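Local coordinates for protein helicase of the snf2/rad54 family (Sulfolobus solfataricus, PDB 1Z5Z) that is a SWI2/SNF2-family ATPase whose C-terminal helicase domain probably helps couple ATP hydrolysis to movement along double-stranded DNA, at residues 113-119 against 166-172; 139-143 against 155-159. One frame throughout, in Å; residues are numbered along the deposited sequence.

Contact 1. Residues 113-119 against 166-172; sequences DKIAIFT and KFIVLSV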
loop_
_atom_site.group_PDB
_atom_site.type_symbol
_atom_site.label_atom_id
_atom_site.label_comp_id
_atom_site.label_asym_id
_atom_site.label_seq_id
_atom_site.Cartn_x
_atom_site.Cartn_y
_atom_site.Cartn_z
ATOM N N ASP A 113 -17.964 2.880 -12.781
ATOM C CA ASP A 113 -17.070 1.757 -12.390
ATOM C C ASP A 113 -17.390 1.153 -11.017
ATOM O O ASP A 113 -17.867 1.832 -10.125
ATOM C CB ASP A 113 -15.614 2.221 -12.299
ATOM C CG ASP A 113 -14.985 2.552 -13.659
ATOM O OD1 ASP A 113 -15.661 2.464 -14.706
ATOM O OD2 ASP A 113 -13.793 2.911 -13.656
ATOM N N LYS A 114 -17.114 -0.136 -10.894
ATOM C CA LYS A 114 -17.199 -0.899 -9.662
ATOM C C LYS A 114 -15.705 -0.883 -9.284
ATOM O O LYS A 114 -14.863 -1.279 -10.074
ATOM C CB LYS A 114 -17.655 -2.326 -9.937
ATOM C CG LYS A 114 -19.146 -2.486 -9.894
ATOM C CD LYS A 114 -19.485 -3.893 -9.468
ATOM C CE LYS A 114 -20.780 -3.852 -8.719
ATOM N NZ LYS A 114 -21.069 -5.111 -8.051
ATOM N N ILE A 115 -15.387 -0.454 -8.075
ATOM C CA ILE A 115 -13.998 -0.275 -7.660
ATOM C C ILE A 115 -13.504 -1.206 -6.545
ATOM O O ILE A 115 -14.158 -1.340 -5.515
ATOM C CB ILE A 115 -13.858 1.206 -7.220
ATOM C CG1 ILE A 115 -14.258 2.109 -8.390
ATOM C CG2 ILE A 115 -12.473 1.519 -6.723
ATOM C CD1 ILE A 115 -15.068 3.320 -7.942
ATOM N N ALA A 116 -12.366 -1.857 -6.749
ATOM C CA ALA A 116 -11.795 -2.736 -5.707
ATOM C C ALA A 116 -10.478 -2.100 -5.248
ATOM O O ALA A 116 -9.656 -1.715 -6.074
ATOM C CB ALA A 116 -11.542 -4.166 -6.257
ATOM N N ILE A 117 -10.281 -1.977 -3.934
ATOM C CA ILE A 117 -9.069 -1.358 -3.400
ATOM C C ILE A 117 -8.349 -2.377 -2.475
ATOM O O ILE A 117 -8.943 -2.888 -1.526
ATOM C CB ILE A 117 -9.403 -0.079 -2.587
ATOM C CG1 ILE A 117 -10.202 0.911 -3.468
ATOM C CG2 ILE A 117 -8.073 0.543 -2.061
ATOM C CD1 ILE A 117 -10.974 2.031 -2.683
ATOM N N PHE A 118 -7.081 -2.660 -2.763
ATOM C CA PHE A 118 -6.310 -3.646 -2.004
ATOM C C PHE A 118 -5.260 -2.973 -1.157
ATOM O O PHE A 118 -4.673 -1.985 -1.590
ATOM C CB PHE A 118 -5.529 -4.605 -2.955
ATOM C CG PHE A 118 -6.396 -5.624 -3.707
ATOM C CD1 PHE A 118 -7.103 -5.264 -4.842
ATOM C CD2 PHE A 118 -6.464 -6.945 -3.270
ATOM C CE1 PHE A 118 -7.887 -6.229 -5.564
ATOM C CE2 PHE A 118 -7.223 -7.904 -3.952
ATOM C CZ PHE A 118 -7.939 -7.542 -5.109
ATOM N N THR A 119 -5.002 -3.509 0.037
ATOM C CA THR A 119 -3.923 -3.006 0.881
ATOM C C THR A 119 -3.379 -4.205 1.668
ATOM O O THR A 119 -4.079 -5.203 1.847
ATOM C CB THR A 119 -4.374 -1.896 1.884
ATOM O OG1 THR A 119 -3.340 -1.712 2.843
ATOM C CG2 THR A 119 -5.647 -2.274 2.647
ATOM N N LYS A 166 -20.800 -0.475 -5.357
ATOM C CA LYS A 166 -19.741 0.128 -6.121
ATOM C C LYS A 166 -18.317 -0.104 -5.647
ATOM O O LYS A 166 -17.395 0.128 -6.420
ATOM C CB LYS A 166 -20.005 1.635 -6.164
ATOM C CG LYS A 166 -21.220 1.980 -7.016
ATOM C CD LYS A 166 -20.934 1.650 -8.474
ATOM C CE LYS A 166 -22.142 1.899 -9.360
ATOM N NZ LYS A 166 -21.711 2.038 -10.768
ATOM N N PHE A 167 -18.153 -0.532 -4.387
ATOM C CA PHE A 167 -16.846 -0.702 -3.770
ATOM C C PHE A 167 -16.659 -2.002 -3.011
ATOM O O PHE A 167 -17.622 -2.686 -2.601
ATOM C CB PHE A 167 -16.584 0.413 -2.732
ATOM C CG PHE A 167 -16.674 1.811 -3.261
ATOM C CD1 PHE A 167 -17.898 2.495 -3.272
ATOM C CD2 PHE A 167 -15.546 2.451 -3.752
ATOM C CE1 PHE A 167 -17.994 3.803 -3.772
ATOM C CE2 PHE A 167 -15.625 3.746 -4.253
ATOM C CZ PHE A 167 -16.857 4.430 -4.267
ATOM N N ILE A 168 -15.390 -2.340 -2.850
ATOM C CA ILE A 168 -14.990 -3.458 -1.995
ATOM C C ILE A 168 -13.557 -3.170 -1.563
ATOM O O ILE A 168 -12.740 -2.759 -2.373
ATOM C CB ILE A 168 -15.094 -4.848 -2.681
ATOM C CG1 ILE A 168 -14.746 -5.931 -1.651
ATOM C CG2 ILE A 168 -14.199 -4.933 -3.949
ATOM C CD1 ILE A 168 -15.369 -7.300 -1.974
ATOM N N VAL A 169 -13.249 -3.344 -0.280
ATOM C CA VAL A 169 -11.891 -3.096 0.198
ATOM C C VAL A 169 -11.374 -4.453 0.650
ATOM O O VAL A 169 -12.120 -5.254 1.226
ATOM C CB VAL A 169 -11.852 -2.050 1.365
ATOM C CG1 VAL A 169 -10.460 -1.962 1.924
ATOM C CG2 VAL A 169 -12.269 -0.651 0.861
ATOM N N LEU A 170 -10.122 -4.736 0.314
ATOM C CA LEU A 170 -9.515 -6.021 0.670
ATOM C C LEU A 170 -8.166 -5.814 1.319
ATOM O O LEU A 170 -7.326 -5.067 0.816
ATOM C CB LEU A 170 -9.288 -6.876 -0.581
ATOM C CG LEU A 170 -10.534 -7.187 -1.431
ATOM C CD1 LEU A 170 -10.709 -6.156 -2.586
ATOM C CD2 LEU A 170 -10.347 -8.557 -1.981
ATOM N N SER A 171 -7.952 -6.457 2.450
ATOM C CA SER A 171 -6.658 -6.329 3.061
ATOM C C SER A 171 -6.117 -7.728 2.959
ATOM O O SER A 171 -6.759 -8.672 3.423
ATOM C CB SER A 171 -6.778 -5.900 4.519
ATOM O OG SER A 171 -6.982 -7.031 5.339
ATOM N N VAL A 172 -4.991 -7.873 2.272
ATOM C CA VAL A 172 -4.340 -9.173 2.111
ATOM C C VAL A 172 -3.036 -9.091 2.896
ATOM O O VAL A 172 -2.104 -8.389 2.489
ATOM C CB VAL A 172 -4.029 -9.467 0.608
ATOM C CG1 VAL A 172 -3.457 -10.885 0.471
ATOM C CG2 VAL A 172 -5.314 -9.299 -0.255
#
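F118 and L170 stand side by side on one face of a parallel pair of strands, and the leucine packs against one face of the phenyl ring. L170 CD1 lies over the ring centre, 4.0 Å from the F118 centroid and only 11° off the normal, a CH-pi contact, while L170 CD2 reaches F118 CE2 at 3.8 Å. At the rim of the same ring, in its plane, V172 CG2 abuts CD2. F118 holds CG anti to its carbonyl carbon (chi1 -72°), which stands the ring beside L170 with one face against the leucine methyl CD1. Because W193 stacks on this ring as well, an alanine here would probably open a gap beside L170 and leave W193 without its stacking partner. Farther along this face the small A116 leaves a dip that I168 enters with its CG2 branch, 3.6 Å from A116 CB. I115 and F167 pair on the other face, where CD1 of the isoleucine meets CE2 of the ring at 3.8 Å; helix 96-110 packs against both. Backbone bonds alternate in parallel fashion, from I115 N to K166 O (2.7 Å, nearly straight) through to V172 N on T119 O. The T119 hydroxyl turns instead to D191 and F121, and D113 forms a salt bridge with R186. These are adjacent inner strands of the RecA-like helicase domain. Both faces are mostly hydrocarbon, T119 and S171 being polar exceptions; six N-H...O bonds pair the main chains, while D113 O is buried without a polar partner. Such chemistry implies a water-poor core held in register by its backbone.

Contact 2. Residues 139-143 against 155-159; sequences EVPFL and IISKF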
loop_
_atom_site.group_PDB
_atom_site.type_symbol
_atom_site.label_atom_id
_atom_site.label_comp_id
_atom_site.label_asym_id
_atom_site.label_seq_id
_atom_site.Cartn_x
_atom_site.Cartn_y
_atom_site.Cartn_z
ATOM N N GLU A 139 -22.499 1.754 0.911
ATOM C CA GLU A 139 -21.960 0.597 1.618
ATOM C C GLU A 139 -20.623 0.130 1.022
ATOM O O GLU A 139 -20.521 -0.051 -0.191
ATOM C CB GLU A 139 -22.950 -0.574 1.586
ATOM C CG GLU A 139 -22.468 -1.667 2.513
ATOM C CD GLU A 139 -23.275 -2.943 2.461
ATOM O OE1 GLU A 139 -23.136 -3.724 3.425
ATOM O OE2 GLU A 139 -24.019 -3.172 1.479
ATOM N N VAL A 140 -19.614 -0.078 1.871
ATOM C CA VAL A 140 -18.291 -0.514 1.413
ATOM C C VAL A 140 -17.906 -1.835 2.090
ATOM O O VAL A 140 -17.356 -1.845 3.188
ATOM C CB VAL A 140 -17.222 0.579 1.717
ATOM C CG1 VAL A 140 -15.782 0.086 1.333
ATOM C CG2 VAL A 140 -17.598 1.880 0.965
ATOM N N PRO A 141 -18.225 -2.965 1.450
ATOM C CA PRO A 141 -17.879 -4.258 2.036
ATOM C C PRO A 141 -16.367 -4.377 2.184
ATOM O O PRO A 141 -15.598 -3.927 1.310
ATOM C CB PRO A 141 -18.492 -5.266 1.065
ATOM C CG PRO A 141 -18.856 -4.432 -0.161
ATOM C CD PRO A 141 -19.141 -3.100 0.301
ATOM N N PHE A 142 -15.948 -4.968 3.296
ATOM C CA PHE A 142 -14.533 -5.093 3.642
ATOM C C PHE A 142 -14.055 -6.548 3.796
ATOM O O PHE A 142 -14.454 -7.215 4.750
ATOM C CB PHE A 142 -14.302 -4.343 4.971
ATOM C CG PHE A 142 -12.893 -4.393 5.476
ATOM C CD1 PHE A 142 -12.630 -4.342 6.842
ATOM C CD2 PHE A 142 -11.827 -4.473 4.595
ATOM C CE1 PHE A 142 -11.307 -4.373 7.329
ATOM C CE2 PHE A 142 -10.502 -4.506 5.060
ATOM C CZ PHE A 142 -10.237 -4.454 6.429
ATOM N N LEU A 143 -13.219 -7.044 2.881
ATOM C CA LEU A 143 -12.674 -8.416 3.022
ATOM C C LEU A 143 -11.317 -8.468 3.743
ATOM O O LEU A 143 -10.391 -7.747 3.385
ATOM C CB LEU A 143 -12.484 -9.093 1.656
ATOM C CG LEU A 143 -13.663 -9.772 0.947
ATOM C CD1 LEU A 143 -13.180 -10.450 -0.332
ATOM C CD2 LEU A 143 -14.289 -10.832 1.847
ATOM N N ILE A 155 -19.868 -11.643 1.076
ATOM C CA ILE A 155 -19.406 -10.328 0.641
ATOM C C ILE A 155 -18.967 -10.386 -0.816
ATOM O O ILE A 155 -19.228 -9.462 -1.574
ATOM C CB ILE A 155 -18.209 -9.805 1.502
ATOM C CG1 ILE A 155 -18.748 -9.199 2.802
ATOM C CG2 ILE A 155 -17.391 -8.738 0.708
ATOM C CD1 ILE A 155 -17.674 -8.910 3.847
ATOM N N ILE A 156 -18.286 -11.463 -1.196
ATOM C CA ILE A 156 -17.798 -11.600 -2.580
ATOM C C ILE A 156 -18.952 -11.691 -3.561
ATOM O O ILE A 156 -18.910 -11.137 -4.668
ATOM C CB ILE A 156 -16.938 -12.857 -2.747
ATOM C CG1 ILE A 156 -15.565 -12.627 -2.117
ATOM C CG2 ILE A 156 -16.810 -13.205 -4.244
ATOM C CD1 ILE A 156 -14.836 -13.872 -1.712
ATOM N N SER A 157 -19.975 -12.427 -3.153
ATOM C CA SER A 157 -21.161 -12.613 -3.973
ATOM C C SER A 157 -21.850 -11.254 -4.112
ATOM O O SER A 157 -22.278 -10.837 -5.207
ATOM C CB SER A 157 -22.077 -13.648 -3.292
ATOM O OG SER A 157 -23.418 -13.494 -3.709
ATOM N N LYS A 158 -21.922 -10.533 -3.002
ATOM C CA LYS A 158 -22.553 -9.238 -3.040
ATOM C C LYS A 158 -21.846 -8.273 -3.998
ATOM O O LYS A 158 -22.503 -7.516 -4.725
ATOM C CB LYS A 158 -22.600 -8.629 -1.659
ATOM C CG LYS A 158 -23.213 -7.256 -1.655
ATOM C CD LYS A 158 -23.000 -6.540 -0.328
ATOM C CE LYS A 158 -23.785 -7.161 0.814
ATOM N NZ LYS A 158 -23.486 -6.462 2.096
ATOM N N PHE A 159 -20.516 -8.281 -4.017
ATOM C CA PHE A 159 -19.810 -7.359 -4.903
ATOM C C PHE A 159 -19.898 -7.830 -6.338
ATOM O O PHE A 159 -20.059 -7.030 -7.231
ATOM C CB PHE A 159 -18.330 -7.229 -4.514
ATOM C CG PHE A 159 -17.537 -6.308 -5.421
ATOM C CD1 PHE A 159 -16.779 -6.824 -6.465
ATOM C CD2 PHE A 159 -17.580 -4.924 -5.255
ATOM C CE1 PHE A 159 -16.069 -5.973 -7.339
ATOM C CE2 PHE A 159 -16.881 -4.056 -6.124
ATOM C CZ PHE A 159 -16.123 -4.588 -7.166
#
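I155 carries CG2 anti to the backbone N, with CG1 anti to the carbonyl carbon (chi1 -81°), and this split sends its two branches to different parts of segment 139-143. CG2 fits between P141 and L143, 3.7 Å from P141 CB and 3.9 Å from L143 CG, whereas the longer branch brings CD1 to within 3.7 Å of F142 O. L143 and I155 run alongside each other, head to tail, and the leucine continues to the next helical residue: L143 lies athwart I156, its CD1 touching I156 CG1 at 3.7 Å. One turn along the helix from I155, K158 runs out from the backbone and bends at chi3 (-69°), carrying NZ to the carboxylate of E139, whose own chain is extended. The ammonium group of K158, at NZ, sits 3.1 Å from E139 OE1 and 3.4 Å from OE2, a salt bridge whose two hydrogen bonds are both weak. E139 is exposed, so this pairing lies at the solvent-facing margin of the contact, beside the aliphatic contacts of I155. F159, farther along the helix, packs on I168 of the next strand and meets K114 through a cation-pi contact. Helix 149-161 thus covers one side of the edge strand 142-143 and leads on to strand 167-171 in a beta-alpha-beta crossover, while V140 and F142 face helix 122-136.

The centres of contacts 1 and 2 lie about 9 Å apart; contact 1 is within the parallel sheet, and contact 2 sets helix 149-161 against its outermost strand 142-143. Both fall within the conserved C-terminal helicase region. In sequence, both segments of contact 2 fall between the two strands of contact 1: strand 115-119 comes first, then helix 122-136, strand 142-143, helix 149-161 and finally strand 167-171. That last strand joins the two contacts, since it lies between 115-119 and 142-143, with V169 probably bonded through its backbone to P141 and L143. Together they are part of the alpha/beta sandwich of a RecA-like lobe, as in other SF2 helicase-like ATPases.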